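Local coordinates for protein gamma-glutamyltranspeptidase (Ggt) (Helicobacter pylori 26695, PDB 5BPK) that probably transfers or hydrolyses the gamma-glutamyl group of glutathione and related compounds, acting as an N-terminal nucleophile hydrolase, at residues V136-Y150 against I251-W263. Sequence-based numbering, arbitrary orientation.
With EDO (1,2-ethanediol), chain M.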
ATOM      1  N   VAL A 136      12.547   3.505 -10.525  1.00 11.51           N
ATOM      2  CA  VAL A 136      13.755   3.003  -9.863  1.00 11.02           C
ATOM      3  C   VAL A 136      13.376   2.368  -8.515  1.00 11.34           C
ATOM      4  O   VAL A 136      12.811   3.050  -7.676  1.00 12.07           O
ATOM      5  CB  VAL A 136      14.783   4.135  -9.632  1.00 10.47           C
ATOM      6  CG1 VAL A 136      16.065   3.551  -9.082  1.00 11.78           C
ATOM      7  CG2 VAL A 136      15.054   4.896 -10.935  1.00 13.73           C
ATOM      8  N   PRO A 137      13.668   1.060  -8.309  1.00 11.84           N
ATOM      9  CA  PRO A 137      13.207   0.396  -7.077  1.00 12.67           C
ATOM     10  C   PRO A 137      13.772   0.993  -5.785  1.00 11.66           C
ATOM     11  O   PRO A 137      14.980   1.290  -5.707  1.00 13.04           O
ATOM     12  CB  PRO A 137      13.724  -1.027  -7.233  1.00 12.31           C
ATOM     13  CG  PRO A 137      13.805  -1.236  -8.731  1.00 13.04           C
ATOM     14  CD  PRO A 137      14.264   0.101  -9.256  1.00 12.65           C
ATOM     15  N   GLY A 138      12.905   1.124  -4.786  1.00  9.50           N
ATOM     16  CA  GLY A 138      13.262   1.653  -3.477  1.00 10.43           C
ATOM     17  C   GLY A 138      13.260   0.672  -2.325  1.00 10.24           C
ATOM     18  O   GLY A 138      13.792   0.989  -1.268  1.00 11.11           O
ATOM     19  N   THR A 139      12.648  -0.510  -2.500  1.00 10.93           N
ATOM     20  CA  THR A 139      12.468  -1.442  -1.376  1.00 10.35           C
ATOM     21  C   THR A 139      13.747  -1.810  -0.637  1.00 10.23           C
ATOM     22  O   THR A 139      13.772  -1.766   0.582  1.00 10.77           O
ATOM     23  CB  THR A 139      11.745  -2.704  -1.823  1.00  9.26           C
ATOM     24  OG1 THR A 139      10.423  -2.325  -2.223  1.00  9.66           O
ATOM     25  CG2 THR A 139      11.686  -3.779  -0.719  1.00 11.42           C
ATOM     26  N   VAL A 140      14.799  -2.178  -1.363  1.00 11.13           N
ATOM     27  CA  VAL A 140      16.017  -2.622  -0.689  1.00 10.55           C
ATOM     28  C   VAL A 140      16.631  -1.474   0.132  1.00  9.96           C
ATOM     29  O   VAL A 140      17.068  -1.666   1.288  1.00 11.86           O
ATOM     30  CB  VAL A 140      17.035  -3.203  -1.679  1.00  9.92           C
ATOM     31  CG1 VAL A 140      18.351  -3.487  -0.982  1.00 13.20           C
ATOM     32  CG2 VAL A 140      16.464  -4.494  -2.322  1.00 13.92           C
ATOM     33  N   ALA A 141      16.623  -0.281  -0.451  1.00 11.19           N
ATOM     34  CA  ALA A 141      17.094   0.918   0.240  1.00 10.59           C
ATOM     35  C   ALA A 141      16.244   1.224   1.480  1.00  9.83           C
ATOM     36  O   ALA A 141      16.772   1.651   2.514  1.00 12.20           O
ATOM     37  CB  ALA A 141      17.118   2.098  -0.715  1.00 12.53           C
ATOM     38  N   GLY A 142      14.933   1.005   1.370  1.00  9.85           N
ATOM     39  CA  GLY A 142      14.022   1.240   2.477  1.00 11.12           C
ATOM     40  C   GLY A 142      14.259   0.278   3.623  1.00 10.98           C
ATOM     41  O   GLY A 142      14.295   0.691   4.790  1.00 12.13           O
ATOM     42  N   MET A 143      14.412  -1.008   3.301  1.00 10.85           N
ATOM     43  CA  MET A 143      14.683  -2.006   4.337  1.00 12.14           C
ATOM     44  C   MET A 143      15.963  -1.674   5.084  1.00 13.71           C
ATOM     45  O   MET A 143      15.987  -1.699   6.319  1.00 13.85           O
ATOM     46  CB  MET A 143      14.787  -3.420   3.753  1.00 12.77           C
ATOM     47  CG  MET A 143      13.499  -3.970   3.143  1.00 13.08           C
ATOM     48  SD  MET A 143      12.068  -4.043   4.240  1.00 13.95           S
ATOM     49  CE  MET A 143      11.075  -2.721   3.582  1.00 17.22           C
ATOM     50  N   GLU A 144      17.019  -1.335   4.346  1.00 13.42           N
ATOM     51  CA  GLU A 144      18.297  -1.035   4.985  1.00 14.48           C
ATOM     52  C   GLU A 144      18.227   0.244   5.831  1.00 14.29           C
ATOM     53  O   GLU A 144      18.763   0.299   6.946  1.00 13.76           O
ATOM     54  CB  GLU A 144      19.421  -0.919   3.957  1.00 15.41           C
ATOM     55  CG  GLU A 144      20.786  -0.777   4.615  1.00 21.11           C
ATOM     56  CD  GLU A 144      21.908  -0.648   3.618  1.00 21.76           C
ATOM     57  OE1 GLU A 144      22.573  -1.666   3.369  1.00 27.67           O
ATOM     58  OE2 GLU A 144      22.110   0.468   3.083  1.00 25.39           O
ATOM     59  N   ALA A 145      17.580   1.271   5.296  1.00 13.79           N
ATOM     60  CA  ALA A 145      17.443   2.551   5.992  1.00 14.21           C
ATOM     61  C   ALA A 145      16.783   2.396   7.362  1.00 13.72           C
ATOM     62  O   ALA A 145      17.288   2.917   8.365  1.00 14.40           O
ATOM     63  CB  ALA A 145      16.666   3.541   5.135  1.00 14.32           C
ATOM     64  N   MET A 146      15.667   1.677   7.430  1.00 12.90           N
ATOM     65  CA  MET A 146      15.015   1.526   8.736  1.00 15.29           C
ATOM     66  C   MET A 146      15.834   0.636   9.678  1.00 14.16           C
ATOM     67  O   MET A 146      15.930   0.929  10.865  1.00 14.89           O
ATOM     68  CB  MET A 146      13.544   1.097   8.640  1.00 18.77           C
ATOM     69  CG  MET A 146      13.243  -0.279   8.156  1.00 17.42           C
ATOM     70  SD  MET A 146      11.435  -0.461   8.211  1.00 23.96           S
ATOM     71  CE  MET A 146      11.060  -0.749   6.495  1.00 24.33           C
ATOM     72  N   LEU A 147      16.464  -0.408   9.153  1.00 14.09           N
ATOM     73  CA  LEU A 147      17.303  -1.262   9.991  1.00 14.26           C
ATOM     74  C   LEU A 147      18.467  -0.476  10.590  1.00 15.50           C
ATOM     75  O   LEU A 147      18.734  -0.555  11.799  1.00 15.87           O
ATOM     76  CB  LEU A 147      17.856  -2.431   9.184  1.00 14.70           C
ATOM     77  CG  LEU A 147      18.562  -3.489  10.024  1.00 16.25           C
ATOM     78  CD1 LEU A 147      17.597  -4.098  11.047  1.00 19.06           C
ATOM     79  CD2 LEU A 147      19.153  -4.550   9.125  1.00 16.94           C
ATOM     80  N   LYS A 148      19.156   0.286   9.746  1.00 14.32           N
ATOM     81  CA  LYS A 148      20.293   1.080  10.204  1.00 16.70           C
ATOM     82  C   LYS A 148      19.911   2.105  11.268  1.00 15.83           C
ATOM     83  O   LYS A 148      20.622   2.260  12.252  1.00 19.21           O
ATOM     84  CB  LYS A 148      21.006   1.757   9.036  1.00 18.65           C
ATOM     85  CG  LYS A 148      21.940   0.826   8.292  1.00 24.68           C
ATOM     86  CD  LYS A 148      22.835   1.582   7.304  1.00 31.87           C
ATOM     87  CE  LYS A 148      23.869   0.655   6.668  1.00 35.95           C
ATOM     88  NZ  LYS A 148      24.921   1.400   5.915  1.00 40.61           N
ATOM     89  N   LYS A 149      18.794   2.805  11.076  1.00 16.27           N
ATOM     90  CA  LYS A 149      18.426   3.903  11.981  1.00 16.38           C
ATOM     91  C   LYS A 149      17.794   3.422  13.291  1.00 15.99           C
ATOM     92  O   LYS A 149      18.034   4.023  14.345  1.00 17.98           O
ATOM     93  CB  LYS A 149      17.482   4.874  11.282  1.00 17.98           C
ATOM     94  CG  LYS A 149      17.385   6.244  11.913  1.00 21.94           C
ATOM     95  CD  LYS A 149      16.776   7.254  10.947  1.00 26.51           C
ATOM     96  CE  LYS A 149      16.870   8.679  11.483  1.00 29.82           C
ATOM     97  NZ  LYS A 149      16.432   9.682  10.457  1.00 29.35           N
ATOM     98  N   TYR A 150      16.999   2.350  13.221  1.00 15.49           N
ATOM     99  CA  TYR A 150      16.135   1.950  14.336  1.00 16.20           C
ATOM    100  C   TYR A 150      16.159   0.474  14.726  1.00 16.68           C
ATOM    101  O   TYR A 150      15.532   0.115  15.717  1.00 17.30           O
ATOM    102  CB  TYR A 150      14.684   2.349  14.053  1.00 14.76           C
ATOM    103  CG  TYR A 150      14.457   3.826  13.847  1.00 16.70           C
ATOM    104  CD1 TYR A 150      14.726   4.743  14.866  1.00 20.37           C
ATOM    105  CD2 TYR A 150      13.954   4.314  12.644  1.00 20.21           C
ATOM    106  CE1 TYR A 150      14.523   6.102  14.684  1.00 18.36           C
ATOM    107  CE2 TYR A 150      13.737   5.687  12.454  1.00 21.18           C
ATOM    108  CZ  TYR A 150      14.027   6.573  13.476  1.00 19.44           C
ATOM    109  OH  TYR A 150      13.819   7.924  13.308  1.00 21.99           O
ATOM    110  N   ILE A 251      16.192   2.521 -17.115  1.00 17.40           N
ATOM    111  CA  ILE A 251      16.903   2.551 -15.837  1.00 16.06           C
ATOM    112  C   ILE A 251      18.355   2.136 -16.044  1.00 18.34           C
ATOM    113  O   ILE A 251      18.642   1.142 -16.717  1.00 19.18           O
ATOM    114  CB  ILE A 251      16.234   1.664 -14.772  1.00 16.35           C
ATOM    115  CG1 ILE A 251      14.849   2.221 -14.449  1.00 15.51           C
ATOM    116  CG2 ILE A 251      17.097   1.599 -13.495  1.00 17.14           C
ATOM    117  CD1 ILE A 251      13.990   1.298 -13.625  1.00 13.75           C
ATOM    118  N   THR A 252      19.254   2.932 -15.476  1.00 19.43           N
ATOM    119  CA  THR A 252      20.687   2.755 -15.634  1.00 19.10           C
ATOM    120  C   THR A 252      21.385   2.609 -14.283  1.00 18.37           C
ATOM    121  O   THR A 252      20.790   2.822 -13.222  1.00 17.75           O
ATOM    122  CB  THR A 252      21.304   3.988 -16.324  1.00 19.11           C
ATOM    123  OG1 THR A 252      21.144   5.136 -15.483  1.00 21.19           O
ATOM    124  CG2 THR A 252      20.660   4.242 -17.678  1.00 19.68           C
ATOM    125  N   LYS A 253      22.672   2.286 -14.328  1.00 18.07           N
ATOM    126  CA  LYS A 253      23.488   2.269 -13.119  1.00 18.70           C
ATOM    127  C   LYS A 253      23.486   3.628 -12.401  1.00 17.96           C
ATOM    128  O   LYS A 253      23.591   3.678 -11.178  1.00 18.14           O
ATOM    129  CB  LYS A 253      24.924   1.830 -13.437  1.00 18.53           C
ATOM    130  CG  LYS A 253      25.046   0.342 -13.702  1.00 20.97           C
ATOM    131  CD  LYS A 253      26.491  -0.070 -13.945  1.00 27.69           C
ATOM    132  CE  LYS A 253      26.955   0.310 -15.340  1.00 32.82           C
ATOM    133  NZ  LYS A 253      28.296  -0.276 -15.654  1.00 36.19           N
ATOM    134  N   GLU A 254      23.373   4.718 -13.158  1.00 17.48           N
ATOM    135  CA  GLU A 254      23.327   6.055 -12.570  1.00 17.32           C
ATOM    136  C   GLU A 254      22.041   6.256 -11.763  1.00 16.63           C
ATOM    137  O   GLU A 254      22.073   6.823 -10.663  1.00 18.71           O
ATOM    138  CB  GLU A 254      23.452   7.150 -13.632  1.00 19.75           C
ATOM    139  CG  GLU A 254      23.674   8.544 -13.023  1.00 25.32           C
ATOM    140  CD  GLU A 254      23.775   9.661 -14.053  1.00 29.57           C
ATOM    141  OE1 GLU A 254      23.673   9.385 -15.272  1.00 32.15           O
ATOM    142  OE2 GLU A 254      23.953  10.825 -13.631  1.00 34.58           O
ATOM    143  N   ASP A 255      20.922   5.773 -12.294  1.00 17.05           N
ATOM    144  CA  ASP A 255      19.653   5.815 -11.558  1.00 16.21           C
ATOM    145  C   ASP A 255      19.778   5.068 -10.237  1.00 15.26           C
ATOM    146  O   ASP A 255      19.367   5.555  -9.186  1.00 16.23           O
ATOM    147  CB  ASP A 255      18.522   5.183 -12.368  1.00 17.01           C
ATOM    148  CG  ASP A 255      18.010   6.072 -13.477  1.00 16.15           C
ATOM    149  OD1 ASP A 255      17.603   7.209 -13.193  1.00 18.85           O
ATOM    150  OD2 ASP A 255      17.975   5.618 -14.635  1.00 18.89           O
ATOM    151  N   LEU A 256      20.356   3.877 -10.297  1.00 14.93           N
ATOM    152  CA  LEU A 256      20.422   3.004  -9.132  1.00 15.57           C
ATOM    153  C   LEU A 256      21.346   3.603  -8.072  1.00 14.48           C
ATOM    154  O   LEU A 256      20.993   3.636  -6.894  1.00 14.47           O
ATOM    155  CB  LEU A 256      20.862   1.591  -9.530  1.00 15.05           C
ATOM    156  CG  LEU A 256      19.867   0.826 -10.415  1.00 14.40           C
ATOM    157  CD1 LEU A 256      20.555  -0.328 -11.137  1.00 16.83           C
ATOM    158  CD2 LEU A 256      18.633   0.336  -9.665  1.00 13.24           C
ATOM    159  N   ALA A 257      22.508   4.111  -8.500  1.00 16.43           N
ATOM    160  CA  ALA A 257      23.474   4.712  -7.574  1.00 17.41           C
ATOM    161  C   ALA A 257      22.963   6.004  -6.926  1.00 17.37           C
ATOM    162  O   ALA A 257      23.448   6.397  -5.858  1.00 19.90           O
ATOM    163  CB  ALA A 257      24.813   4.961  -8.285  1.00 18.67           C
ATOM    164  N   SER A 258      21.990   6.653  -7.573  1.00 15.56           N
ATOM    165  CA  SER A 258      21.388   7.887  -7.059  1.00 15.19           C
ATOM    166  C   SER A 258      20.043   7.697  -6.327  1.00 13.30           C
ATOM    167  O   SER A 258      19.441   8.687  -5.871  1.00 13.65           O
ATOM    168  CB  SER A 258      21.236   8.926  -8.178  1.00 17.56           C
ATOM    169  OG  SER A 258      20.359   8.513  -9.212  1.00 18.19           O
ATOM    170  N   TYR A 259      19.587   6.456  -6.173  1.00 13.22           N
ATOM    171  CA  TYR A 259      18.320   6.220  -5.470  1.00 12.33           C
ATOM    172  C   TYR A 259      18.496   6.574  -3.999  1.00 12.91           C
ATOM    173  O   TYR A 259      19.440   6.107  -3.352  1.00 14.78           O
ATOM    174  CB  TYR A 259      17.772   4.777  -5.580  1.00 12.43           C
ATOM    175  CG  TYR A 259      16.452   4.752  -4.854  1.00 11.87           C
ATOM    176  CD1 TYR A 259      15.297   5.168  -5.498  1.00 12.32           C
ATOM    177  CD2 TYR A 259      16.388   4.495  -3.484  1.00 10.53           C
ATOM    178  CE1 TYR A 259      14.103   5.259  -4.832  1.00 11.84           C
ATOM    179  CE2 TYR A 259      15.189   4.594  -2.791  1.00 11.40           C
ATOM    180  CZ  TYR A 259      14.053   4.987  -3.476  1.00 12.48           C
ATOM    181  OH  TYR A 259      12.866   5.112  -2.809  1.00 11.46           O
ATOM    182  N   ASN A 260      17.567   7.378  -3.484  1.00 16.00           N
ATOM    183  CA  ASN A 260      17.598   7.867  -2.116  1.00 18.19           C
ATOM    184  C   ASN A 260      16.253   7.649  -1.425  1.00 15.61           C
ATOM    185  O   ASN A 260      15.221   8.012  -1.984  1.00 17.23           O
ATOM    186  CB  ASN A 260      17.963   9.375  -2.102  1.00 21.05           C
ATOM    187  CG  ASN A 260      17.072  10.258  -3.043  1.00 21.84           C
ATOM    188  OD1 ASN A 260      16.750   9.893  -4.191  1.00 17.81           O
ATOM    189  ND2 ASN A 260      16.726  11.457  -2.558  1.00 24.04           N
ATOM    190  N   VAL A 261      16.247   7.024  -0.246  1.00 13.87           N
ATOM    191  CA  VAL A 261      15.053   7.089   0.622  1.00 13.60           C
ATOM    192  C   VAL A 261      14.969   8.487   1.207  1.00 12.54           C
ATOM    193  O   VAL A 261      15.948   9.232   1.190  1.00 13.09           O
ATOM    194  CB  VAL A 261      15.055   6.054   1.798  1.00 13.20           C
ATOM    195  CG1 VAL A 261      15.174   4.622   1.267  1.00 15.07           C
ATOM    196  CG2 VAL A 261      16.141   6.369   2.832  1.00 15.49           C
ATOM    197  N   LYS A 262      13.790   8.848   1.702  1.00 12.28           N
ATOM    198  CA  LYS A 262      13.614  10.083   2.441  1.00 12.29           C
ATOM    199  C   LYS A 262      12.858   9.829   3.727  1.00 11.64           C
ATOM    200  O   LYS A 262      11.784   9.231   3.726  1.00 12.88           O
ATOM    201  CB  LYS A 262      12.892  11.115   1.597  1.00 13.78           C
ATOM    202  CG  LYS A 262      13.775  11.596   0.439  1.00 17.59           C
ATOM    203  CD  LYS A 262      13.242  12.829  -0.244  1.00 18.88           C
ATOM    204  CE  LYS A 262      13.145  14.022   0.687  1.00 20.27           C
ATOM    205  NZ  LYS A 262      13.063  15.302  -0.080  1.00 26.30           N
ATOM    206  N   TRP A 263      13.445  10.259   4.840  1.00 12.86           N
ATOM    207  CA  TRP A 263      12.724  10.308   6.102  1.00 13.32           C
ATOM    208  C   TRP A 263      11.903  11.581   6.134  1.00 12.65           C
ATOM    209  O   TRP A 263      12.451  12.688   6.084  1.00 15.40           O
ATOM    210  CB  TRP A 263      13.680  10.281   7.284  1.00 14.04           C
ATOM    211  CG  TRP A 263      14.430   9.013   7.401  1.00 13.56           C
ATOM    212  CD1 TRP A 263      15.710   8.773   6.998  1.00 16.48           C
ATOM    213  CD2 TRP A 263      13.949   7.790   7.964  1.00 13.70           C
ATOM    214  NE1 TRP A 263      16.056   7.473   7.269  1.00 17.34           N
ATOM    215  CE2 TRP A 263      14.999   6.845   7.872  1.00 17.16           C
ATOM    216  CE3 TRP A 263      12.742   7.401   8.550  1.00 14.07           C
ATOM    217  CZ2 TRP A 263      14.870   5.534   8.347  1.00 16.28           C
ATOM    218  CZ3 TRP A 263      12.620   6.111   9.024  1.00 14.57           C
ATOM    219  CH2 TRP A 263      13.675   5.188   8.912  1.00 15.88           C
TER
HETATM  220  C1  EDO M 409      19.283   5.874   6.048  1.00 41.14           C
HETATM  221  O1  EDO M 409      18.630   7.063   5.602  1.00 42.53           O
HETATM  222  C2  EDO M 409      18.799   5.520   7.450  1.00 39.54           C
HETATM  223  O2  EDO M 409      19.662   4.546   8.053  1.00 37.76           O
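Ala141, Ala145 and Lys149 form a ridge along helix 139-150 that packs, without a direct hydrogen bond, against Tyr259 and Val261, on the connection after helix 253-257, and Trp263, at the start of strand 262-271. Toward the C-terminal end of helix 139-150 the solvent-exposed Lys149 runs across one face of the Trp263 indole: a chi1 of -161° turns CG away from the backbone N, and the extended chain beyond carries CD and NZ along that face. CD makes a CH-pi contact and NZ lies 3.7 Å from the centroid of the five-membered ring, almost straight above it, a cation-pi contact. Tyr150 turns an edge toward Trp263 in an offset edge-to-face pair, planes at 88° and CE2 3.6 Å from Trp263 CH2. An ethanediol, probably from the crystallisation liquor, spans the segments: Trp263 NE1 donates to its O1 at 3.1 Å, while its O2 donates to Ala145 O. In the middle, Val261 forks over the helix, CG1 resting on the backbone of Ala141 and Gly142, CG2 3.7 Å from Ala145 CB. Strand 262-271 belongs to the four-stranded antiparallel sheet, in line with the layered alpha/beta architecture of Ntn hydrolases; here helix 139-150 lies against that sheet, with Leu100 of the adjoining strand touching both Val261 and Trp263. Gly138 approaches a face of the Tyr259 ring, its CA 3.4 Å from CZ in a CH-pi contact, and Pro137 O lies above the same ring toward its rim. Tyr259 OH is hydrogen-bonded to Arg103 O, a tie at the far end of the ring. Farther on, Val136 points its CG2 at Asp255 CB, 3.8 Å away, and its CG1 at Tyr259 and Leu256. Thr252, the N-cap of helix 253-257, forms a capping box with Asp255: OG1 accepts from Asp255 N, and Asp255 OD2 from Thr252 N at 3.1 Å. Asp255 OD1 accepts from Leu108 N.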